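Local coordinates for protein alpha-rhamnosidase (Dictyoglomus thermophilum, PDB 6I60) that probably hydrolyses terminal non-reducing alpha-L-rhamnose residues in alpha-L-rhamnosides, at residues K25-Y30 and L57-K62; N63-A68 and P889-G894; F114-W119 and S127-V132. All blocks are in the same frame, centred on the assembly; numbering follows the deposited sequence.

Contact 1 (K25-Y30 and L57-K62); sequences KSSNIY and LRHLEK
I29, Y30 and L60 form the apolar part of this contact, where the fork of the leucine fits two neighbours at once. L60 CD1 packs against I29 CD1 at 3.7 Å, and L60 CD2 lies 3.6 Å from Y30 CE2. Within 25-30 the isoleucine also covers the tyrosine, its CG1 resting over the centre of one ring face; with chi1 at 81°, CG1 sits between the backbone N and the carbonyl carbon. Further along the ring, R58 lays its aliphatic CG 3.8 Å from Y30 CD2, while its guanidinium, turned 79° from the ring plane, adds at most a weak cation-pi attraction.

The polar interactions begin with S27 OG, which donates to E61 OE2 (2.9 Å) on the anti side of the carboxylate. H59 ND1 accepts from E61 N at 3.0 Å, close to the ring plane, a bond that, with a weak one between NE2 and D121 OD2, is likely to limit the turning of the imidazole beside N28. Water 1 bridges the two segments, accepting from Y30 N and donating to R58 O and to the side-chain oxygen N28 OD1. An ST turn, with S26 OG accepting from N28 N, shapes the chain here; N28 ND2 binds Q125 O.

This is a surface contact between two loops: 25-30 precedes strand 35-37, and the loop 57-62 leaves strand 52-56 on its way to strand 68-74, with W119 of strand 112-120 touching N28 and L57.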
loop_
_atom_site.group_PDB
_atom_site.type_symbol
_atom_site.label_atom_id
_atom_site.label_comp_id
_atom_site.label_asym_id
_atom_site.label_seq_id
_atom_site.Cartn_x
_atom_site.Cartn_y
_atom_site.Cartn_z
ATOM N N LYS A 25 16.563 1.614 38.812
ATOM C CA LYS A 25 16.445 2.640 39.840
ATOM C C LYS A 25 14.980 2.843 40.221
ATOM O O LYS A 25 14.666 3.119 41.377
ATOM C CB LYS A 25 17.051 3.961 39.351
ATOM C CG LYS A 25 17.120 5.046 40.415
ATOM C CD LYS A 25 17.352 6.416 39.801
ATOM C CE LYS A 25 17.993 7.368 40.802
ATOM N NZ LYS A 25 17.105 7.662 41.962
ATOM N N SER A 26 14.097 2.676 39.238
ATOM C CA SER A 26 12.691 2.991 39.430
ATOM C C SER A 26 11.804 1.766 39.256
ATOM O O SER A 26 12.287 0.630 39.250
ATOM C CB SER A 26 12.268 4.080 38.449
ATOM O OG SER A 26 11.968 3.481 37.204
ATOM N N SER A 27 10.501 1.995 39.115
ATOM C CA SER A 27 9.565 0.951 38.722
ATOM C C SER A 27 9.354 0.911 37.217
ATOM O O SER A 27 8.591 0.068 36.734
ATOM C CB SER A 27 8.221 1.147 39.429
ATOM O OG SER A 27 7.157 0.693 38.612
ATOM N N ASN A 28 10.005 1.806 36.468
ATOM C CA ASN A 28 9.938 1.824 35.007
ATOM C C ASN A 28 11.093 0.981 34.473
ATOM O O ASN A 28 12.130 1.482 34.035
ATOM C CB ASN A 28 9.990 3.256 34.492
ATOM C CG ASN A 28 9.624 3.366 33.034
ATOM O OD1 ASN A 28 9.403 2.360 32.360
ATOM N ND2 ASN A 28 9.555 4.594 32.534
ATOM N N ILE A 29 10.899 -0.341 34.522
ATOM C CA ILE A 29 11.982 -1.283 34.251
ATOM C C ILE A 29 12.179 -1.576 32.771
ATOM O O ILE A 29 13.204 -2.170 32.403
ATOM C CB ILE A 29 11.743 -2.609 35.002
ATOM C CG1 ILE A 29 10.755 -3.487 34.232
ATOM C CG2 ILE A 29 11.232 -2.342 36.411
ATOM C CD1 ILE A 29 10.690 -4.910 34.731
ATOM N N TYR A 30 11.246 -1.181 31.911
ATOM C CA TYR A 30 11.298 -1.516 30.493
ATOM C C TYR A 30 11.686 -0.284 29.684
ATOM O O TYR A 30 11.022 0.755 29.767
ATOM C CB TYR A 30 9.956 -2.065 30.012
ATOM C CG TYR A 30 9.628 -3.433 30.557
ATOM C CD1 TYR A 30 10.492 -4.503 30.364
ATOM C CD2 TYR A 30 8.456 -3.656 31.267
ATOM C CE1 TYR A 30 10.196 -5.757 30.861
ATOM C CE2 TYR A 30 8.152 -4.905 31.767
ATOM C CZ TYR A 30 9.025 -5.952 31.562
ATOM O OH TYR A 30 8.724 -7.199 32.060
ATOM N N LEU A 57 6.185 1.302 23.727
ATOM C CA LEU A 57 6.380 1.311 25.169
ATOM C C LEU A 57 5.693 0.118 25.815
ATOM O O LEU A 57 4.713 -0.418 25.293
ATOM C CB LEU A 57 5.851 2.608 25.792
ATOM C CG LEU A 57 6.457 3.891 25.226
ATOM C CD1 LEU A 57 5.713 5.108 25.742
ATOM C CD2 LEU A 57 7.935 3.968 25.567
ATOM N N ARG A 58 6.224 -0.282 26.970
ATOM C CA ARG A 58 5.688 -1.391 27.748
ATOM C C ARG A 58 5.979 -1.126 29.218
ATOM O O ARG A 58 7.099 -0.745 29.568
ATOM C CB ARG A 58 6.303 -2.726 27.309
ATOM C CG ARG A 58 6.067 -3.874 28.279
ATOM C CD ARG A 58 5.457 -5.078 27.575
ATOM N NE ARG A 58 5.686 -6.321 28.308
ATOM C CZ ARG A 58 5.512 -7.534 27.793
ATOM N NH1 ARG A 58 5.105 -7.675 26.538
ATOM N NH2 ARG A 58 5.745 -8.610 28.533
ATOM N N HIS A 59 4.978 -1.324 30.069
ATOM C CA HIS A 59 5.115 -1.064 31.492
ATOM C C HIS A 59 4.524 -2.219 32.287
ATOM O O HIS A 59 3.684 -2.975 31.794
ATOM C CB HIS A 59 4.430 0.252 31.889
ATOM C CG HIS A 59 4.996 0.879 33.124
ATOM N ND1 HIS A 59 4.550 0.565 34.389
ATOM C CD2 HIS A 59 5.969 1.806 33.288
ATOM C CE1 HIS A 59 5.224 1.270 35.280
ATOM N NE2 HIS A 59 6.093 2.031 34.638
ATOM N N LEU A 60 4.981 -2.344 33.536
ATOM C CA LEU A 60 4.449 -3.381 34.415
ATOM C C LEU A 60 3.042 -3.038 34.887
ATOM O O LEU A 60 2.191 -3.926 35.018
ATOM C CB LEU A 60 5.372 -3.578 35.617
ATOM C CG LEU A 60 6.756 -4.169 35.352
ATOM C CD1 LEU A 60 7.641 -4.014 36.582
ATOM C CD2 LEU A 60 6.644 -5.629 34.940
ATOM N N GLU A 61 2.779 -1.760 35.148
ATOM C CA GLU A 61 1.508 -1.328 35.704
ATOM C C GLU A 61 0.526 -0.946 34.601
ATOM O O GLU A 61 0.888 -0.764 33.437
ATOM C CB GLU A 61 1.713 -0.146 36.651
ATOM C CG GLU A 61 2.945 -0.251 37.530
ATOM C CD GLU A 61 3.262 1.052 38.233
ATOM O OE1 GLU A 61 2.431 1.982 38.160
ATOM O OE2 GLU A 61 4.342 1.147 38.857
ATOM N N LYS A 62 -0.740 -0.826 34.990
ATOM C CA LYS A 62 -1.793 -0.360 34.105
ATOM C C LYS A 62 -1.924 1.159 34.196
ATOM O O LYS A 62 -1.338 1.808 35.066
ATOM C CB LYS A 62 -3.121 -1.033 34.453
ATOM C CG LYS A 62 -3.179 -2.513 34.123
ATOM C CD LYS A 62 -4.587 -3.063 34.316
ATOM C CE LYS A 62 -4.665 -4.538 33.950
ATOM N NZ LYS A 62 -5.873 -5.181 34.537
HETATM O O HOH W 1 8.546 -0.048 32.267
#

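Contact 2 (N63-A68 and P889-G894)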
loop_
_atom_site.group_PDB
_atom_site.type_symbol
_atom_site.label_atom_id
_atom_site.label_comp_id
_atom_site.label_asym_id
_atom_site.label_seq_id
_atom_site.Cartn_x
_atom_site.Cartn_y
_atom_site.Cartn_z
ATOM N N ASN A 63 -2.707 1.725 33.273
ATOM C CA ASN A 63 -2.982 3.164 33.233
ATOM C C ASN A 63 -1.694 3.982 33.166
ATOM O O ASN A 63 -1.553 5.010 33.830
ATOM C CB ASN A 63 -3.833 3.600 34.428
ATOM C CG ASN A 63 -5.112 2.808 34.547
ATOM O OD1 ASN A 63 -5.980 2.879 33.678
ATOM N ND2 ASN A 63 -5.237 2.046 35.626
ATOM N N GLU A 64 -0.746 3.524 32.359
ATOM C CA GLU A 64 0.527 4.205 32.200
ATOM C C GLU A 64 0.564 4.936 30.866
ATOM O O GLU A 64 -0.052 4.509 29.885
ATOM C CB GLU A 64 1.695 3.221 32.302
ATOM C CG GLU A 64 2.140 2.936 33.727
ATOM C CD GLU A 64 2.742 4.151 34.406
ATOM O OE1 GLU A 64 3.083 5.124 33.699
ATOM O OE2 GLU A 64 2.881 4.132 35.648
ATOM N N LYS A 65 1.288 6.054 30.844
ATOM C CA LYS A 65 1.378 6.898 29.662
ATOM C C LYS A 65 2.680 7.683 29.721
ATOM O O LYS A 65 3.095 8.123 30.796
ATOM C CB LYS A 65 0.164 7.835 29.563
ATOM C CG LYS A 65 0.487 9.284 29.241
ATOM C CD LYS A 65 -0.777 10.067 28.910
ATOM C CE LYS A 65 -0.622 11.543 29.242
ATOM N NZ LYS A 65 -1.829 12.330 28.860
ATOM N N GLN A 66 3.327 7.839 28.568
ATOM C CA GLN A 66 4.600 8.548 28.512
ATOM C C GLN A 66 4.400 10.031 28.794
ATOM O O GLN A 66 3.509 10.670 28.226
ATOM C CB GLN A 66 5.256 8.361 27.144
ATOM C CG GLN A 66 6.471 9.252 26.912
ATOM C CD GLN A 66 7.006 9.160 25.495
ATOM O OE1 GLN A 66 7.481 8.110 25.067
ATOM N NE2 GLN A 66 6.931 10.263 24.760
ATOM N N THR A 67 5.240 10.583 29.674
ATOM C CA THR A 67 5.223 12.008 29.972
ATOM C C THR A 67 6.460 12.747 29.487
ATOM O O THR A 67 6.410 13.973 29.352
ATOM C CB THR A 67 5.076 12.239 31.482
ATOM O OG1 THR A 67 6.170 11.621 32.170
ATOM C CG2 THR A 67 3.767 11.651 31.982
ATOM N N ALA A 68 7.557 12.043 29.221
ATOM C CA ALA A 68 8.775 12.680 28.742
ATOM C C ALA A 68 9.627 11.645 28.025
ATOM O O ALA A 68 9.544 10.448 28.312
ATOM C CB ALA A 68 9.566 13.322 29.888
ATOM N N PRO A 889 -2.475 -0.597 24.751
ATOM C CA PRO A 889 -1.040 -0.461 25.019
ATOM C C PRO A 889 -0.757 0.781 25.853
ATOM O O PRO A 889 -1.624 1.622 26.094
ATOM C CB PRO A 889 -0.437 -0.345 23.617
ATOM C CG PRO A 889 -1.511 0.317 22.816
ATOM C CD PRO A 889 -2.837 -0.128 23.399
ATOM N N VAL A 890 0.497 0.882 26.297
ATOM C CA VAL A 890 0.912 2.016 27.114
ATOM C C VAL A 890 0.938 3.290 26.263
ATOM O O VAL A 890 1.210 3.252 25.055
ATOM C CB VAL A 890 2.285 1.742 27.758
ATOM C CG1 VAL A 890 2.537 2.683 28.915
ATOM C CG2 VAL A 890 2.375 0.299 28.246
ATOM N N ASN A 891 0.646 4.427 26.907
ATOM C CA ASN A 891 0.493 5.733 26.249
ATOM C C ASN A 891 -0.764 5.771 25.379
ATOM O O ASN A 891 -0.783 6.387 24.314
ATOM C CB ASN A 891 1.728 6.118 25.427
ATOM C CG ASN A 891 1.913 7.616 25.326
ATOM O OD1 ASN A 891 1.984 8.309 26.342
ATOM N ND2 ASN A 891 1.990 8.127 24.104
ATOM N N SER A 892 -1.827 5.121 25.846
ATOM C CA SER A 892 -3.105 5.132 25.150
ATOM C C SER A 892 -4.214 4.901 26.166
ATOM O O SER A 892 -3.992 4.321 27.232
ATOM C CB SER A 892 -3.157 4.071 24.047
ATOM O OG SER A 892 -4.494 3.805 23.667
ATOM N N GLU A 893 -5.412 5.368 25.826
ATOM C CA GLU A 893 -6.577 5.212 26.682
ATOM C C GLU A 893 -7.702 4.550 25.899
ATOM O O GLU A 893 -7.815 4.712 24.680
ATOM C CB GLU A 893 -7.047 6.559 27.254
ATOM C CG GLU A 893 -7.717 7.477 26.245
ATOM C CD GLU A 893 -7.951 8.872 26.794
ATOM O OE1 GLU A 893 -7.100 9.758 26.560
ATOM O OE2 GLU A 893 -8.987 9.085 27.461
ATOM N N GLY A 894 -8.531 3.796 26.614
ATOM C CA GLY A 894 -9.619 3.047 26.016
ATOM C C GLY A 894 -10.966 3.591 26.446
ATOM O O GLY A 894 -11.136 4.043 27.580
#
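E64 meets V890 and N891 at the start of the first segment. Its carbonyl oxygen receives N891 N at 3.1 Å, a nearly straight bond with an N-H...O angle of 169°, while E64 CB packs against V890 CG1 at 3.5 Å. A branched valine suits the place because it carries that methyl close to its own backbone. The carboxylate of E64 leads away from this junction and takes its bond from S122 N, so the residue serves one domain with its carbonyl and another part of its own domain with its side chain.

At K65 the aliphatic chain does the touching: CG lies 3.4 Å from N891 OD1, and the rest of the side chain runs on, extended. Its NZ remains 6.3 Å from E893 OE1, near enough for a mild electrostatic attraction, perhaps, but without contact.

Q66 gives its backbone N to N891 OD1 at 2.6 Å, with the donor tilted 33° from the plane of the amide carbonyl. N891 reaches it because CG stands anti to its own backbone N (chi1 -152°). Asparagine suits the position twice over: its backbone is in the left-handed helical region, which this residue tolerates well, and its amide has both an acceptor for Q66 and a donor, ND2, for S96 O and Q98 OE1. The buried amide of Q66 is likewise satisfied, by S95 O, E97 O and W55 NE1.

Beyond it, T67 and A68 form a classic beta bulge opposite W120 as strand 68-74 begins. The contact thus joins the loop between strands 52-56 and 68-74 of the N-terminal immunoglobulin domain to the turn between strands 882-888 and 893-899 of the C-terminal domain.

Contact 3 (F114-W119 and S127-V132); sequences FWKVRW and SPFSVV
In the sheet of the N-terminal immunoglobulin-like domain, the chain of 127-132 doubles back, roughly antiparallel, along strand 112-120 before strand 133-137 begins, with F129 clasped between K116 and R118. Two residues apart on a strand, these long side chains rise on the same side and take opposite faces of the phenyl ring. K116 NZ stands 3.6 Å from the centroid of the F129 ring, 6° off its normal, in a cation-pi contact; R118 CG makes a CH-pi contact at 3.5 Å from the same centroid. The bend at chi3 of R118 then folds its guanidinium over the ring rim, the planes 36° apart. Both cations have outside partners, I80 O for K116 NZ and E126 for R118 NH1. With an alanine at F129, the lysine and arginine would probably lose their shared aromatic surface and be freer to turn.

S130 grips V117 twice: S130 N donates to V117 O at 3.1 Å, and V117 N donates to S130 OG at 3.1 Å. The short serine hydroxyl thus stands in for a backbone carbonyl. V132 straddles the far end, CG1 on F114 CB and CG2 on K116 CG, while S127 CB packs 3.4 Å from W119 CD1.

Strand 112-120 lies between strands 68-74 and 133-137; I72 touches F129, and L35 of strand 35-37 touches W115, V117 and S130.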
loop_
_atom_site.group_PDB
_atom_site.type_symbol
_atom_site.label_atom_id
_atom_site.label_comp_id
_atom_site.label_asym_id
_atom_site.label_seq_id
_atom_site.Cartn_x
_atom_site.Cartn_y
_atom_site.Cartn_z
ATOM N N PHE A 114 24.000 6.086 15.349
ATOM C CA PHE A 114 23.447 5.248 16.402
ATOM C C PHE A 114 22.520 6.093 17.263
ATOM O O PHE A 114 22.727 7.300 17.415
ATOM C CB PHE A 114 24.554 4.627 17.269
ATOM C CG PHE A 114 25.661 3.985 16.477
ATOM C CD1 PHE A 114 26.690 4.749 15.945
ATOM C CD2 PHE A 114 25.678 2.615 16.267
ATOM C CE1 PHE A 114 27.703 4.161 15.214
ATOM C CE2 PHE A 114 26.693 2.021 15.539
ATOM C CZ PHE A 114 27.706 2.796 15.013
ATOM N N TRP A 115 21.494 5.457 17.828
ATOM C CA TRP A 115 20.557 6.205 18.654
ATOM C C TRP A 115 19.867 5.285 19.651
ATOM O O TRP A 115 19.489 4.160 19.314
ATOM C CB TRP A 115 19.516 6.942 17.798
ATOM C CG TRP A 115 18.506 6.065 17.109
ATOM C CD1 TRP A 115 18.746 5.151 16.124
ATOM C CD2 TRP A 115 17.090 6.044 17.339
ATOM N NE1 TRP A 115 17.568 4.556 15.734
ATOM C CE2 TRP A 115 16.538 5.087 16.465
ATOM C CE3 TRP A 115 16.237 6.738 18.205
ATOM C CZ2 TRP A 115 15.173 4.806 16.431
ATOM C CZ3 TRP A 115 14.882 6.459 18.169
ATOM C CH2 TRP A 115 14.364 5.502 17.288
ATOM N N LYS A 116 19.724 5.777 20.879
ATOM C CA LYS A 116 18.924 5.161 21.925
ATOM C C LYS A 116 17.886 6.168 22.404
ATOM O O LYS A 116 17.889 7.333 21.997
ATOM C CB LYS A 116 19.798 4.691 23.095
ATOM C CG LYS A 116 21.264 4.503 22.747
ATOM C CD LYS A 116 22.141 4.550 23.988
ATOM C CE LYS A 116 22.298 5.973 24.501
ATOM N NZ LYS A 116 23.173 6.037 25.706
ATOM N N VAL A 117 16.988 5.722 23.281
ATOM C CA VAL A 117 15.943 6.608 23.786
ATOM C C VAL A 117 15.490 6.111 25.153
ATOM O O VAL A 117 15.436 4.904 25.407
ATOM C CB VAL A 117 14.766 6.714 22.784
ATOM C CG1 VAL A 117 14.012 5.403 22.685
ATOM C CG2 VAL A 117 13.826 7.845 23.173
ATOM N N ARG A 118 15.190 7.058 26.037
ATOM C CA ARG A 118 14.555 6.802 27.320
ATOM C C ARG A 118 13.184 7.460 27.345
ATOM O O ARG A 118 12.894 8.369 26.563
ATOM C CB ARG A 118 15.397 7.335 28.486
ATOM C CG ARG A 118 16.786 6.741 28.594
ATOM C CD ARG A 118 17.502 7.234 29.847
ATOM N NE ARG A 118 17.458 8.689 29.982
ATOM C CZ ARG A 118 18.434 9.421 30.511
ATOM N NH1 ARG A 118 19.535 8.835 30.961
ATOM N NH2 ARG A 118 18.306 10.737 30.598
ATOM N N TRP A 119 12.340 6.999 28.264
ATOM C CA TRP A 119 11.006 7.557 28.413
ATOM C C TRP A 119 10.657 7.643 29.890
ATOM O O TRP A 119 11.116 6.839 30.704
ATOM C CB TRP A 119 9.955 6.727 27.660
ATOM C CG TRP A 119 9.595 5.436 28.333
ATOM C CD1 TRP A 119 10.399 4.347 28.499
ATOM C CD2 TRP A 119 8.332 5.098 28.922
ATOM N NE1 TRP A 119 9.717 3.351 29.159
ATOM C CE2 TRP A 119 8.447 3.787 29.428
ATOM C CE3 TRP A 119 7.117 5.774 29.071
ATOM C CZ2 TRP A 119 7.392 3.140 30.072
ATOM C CZ3 TRP A 119 6.072 5.131 29.711
ATOM C CH2 TRP A 119 6.217 3.827 30.204
ATOM N N SER A 127 13.268 5.570 32.874
ATOM C CA SER A 127 13.486 4.248 32.312
ATOM C C SER A 127 14.914 4.109 31.796
ATOM O O SER A 127 15.547 5.103 31.429
ATOM C CB SER A 127 12.506 3.982 31.165
ATOM O OG SER A 127 13.092 3.165 30.165
ATOM N N PRO A 128 15.450 2.889 31.766
ATOM C CA PRO A 128 16.784 2.680 31.192
ATOM C C PRO A 128 16.804 2.999 29.706
ATOM O O PRO A 128 15.773 3.123 29.043
ATOM C CB PRO A 128 17.062 1.195 31.451
ATOM C CG PRO A 128 16.132 0.813 32.552
ATOM C CD PRO A 128 14.910 1.658 32.368
ATOM N N PHE A 129 18.017 3.139 29.181
ATOM C CA PHE A 129 18.185 3.431 27.766
ATOM C C PHE A 129 17.821 2.216 26.924
ATOM O O PHE A 129 17.997 1.067 27.335
ATOM C CB PHE A 129 19.623 3.859 27.474
ATOM C CG PHE A 129 19.806 5.347 27.374
ATOM C CD1 PHE A 129 19.267 6.056 26.312
ATOM C CD2 PHE A 129 20.519 6.038 28.339
ATOM C CE1 PHE A 129 19.433 7.425 26.219
ATOM C CE2 PHE A 129 20.691 7.406 28.250
ATOM C CZ PHE A 129 20.146 8.100 27.189
ATOM N N SER A 130 17.295 2.484 25.732
ATOM C CA SER A 130 16.960 1.416 24.808
ATOM C C SER A 130 18.229 0.803 24.221
ATOM O O SER A 130 19.338 1.325 24.373
ATOM C CB SER A 130 16.069 1.943 23.686
ATOM O OG SER A 130 16.833 2.689 22.755
ATOM N N VAL A 131 18.056 -0.330 23.542
ATOM C CA VAL A 131 19.172 -0.953 22.845
ATOM C C VAL A 131 19.586 -0.067 21.679
ATOM O O VAL A 131 18.741 0.487 20.963
ATOM C CB VAL A 131 18.789 -2.369 22.381
ATOM C CG1 VAL A 131 19.683 -2.828 21.240
ATOM C CG2 VAL A 131 18.869 -3.344 23.548
ATOM N N VAL A 132 20.900 0.091 21.497
ATOM C CA VAL A 132 21.423 0.980 20.466
ATOM C C VAL A 132 20.932 0.522 19.100
ATOM O O VAL A 132 21.195 -0.608 18.672
ATOM C CB VAL A 132 22.953 1.026 20.523
ATOM C CG1 VAL A 132 23.511 1.760 19.314
ATOM C CG2 VAL A 132 23.410 1.683 21.816
#

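How the contacts relate
W119 of contact 3 links the three sites. Its NE1 makes a probable hydrogen bond to Y30 O of contact 1 at 3.0 Å, and S127 OG probably shares that same carbonyl at 3.2 Å; its six-membered ring packs on Q66 and V890 of contact 2. Contacts 1 and 2, whose centres are 11 Å apart, also touch directly, with H59 ND1 3.4 Å from E64 CG. Contact 3 lies about 14 Å from contact 1 and 18 Å from contact 2, centre to centre. Contacts 1 and 3 join parts of the N-terminal region, whereas contact 2 fastens it to the C-terminal domain. The 2-(2-ethoxyethoxy)ethanol pocket at Y656, E659 and L660 belongs to helix 651-672, elsewhere in the fold.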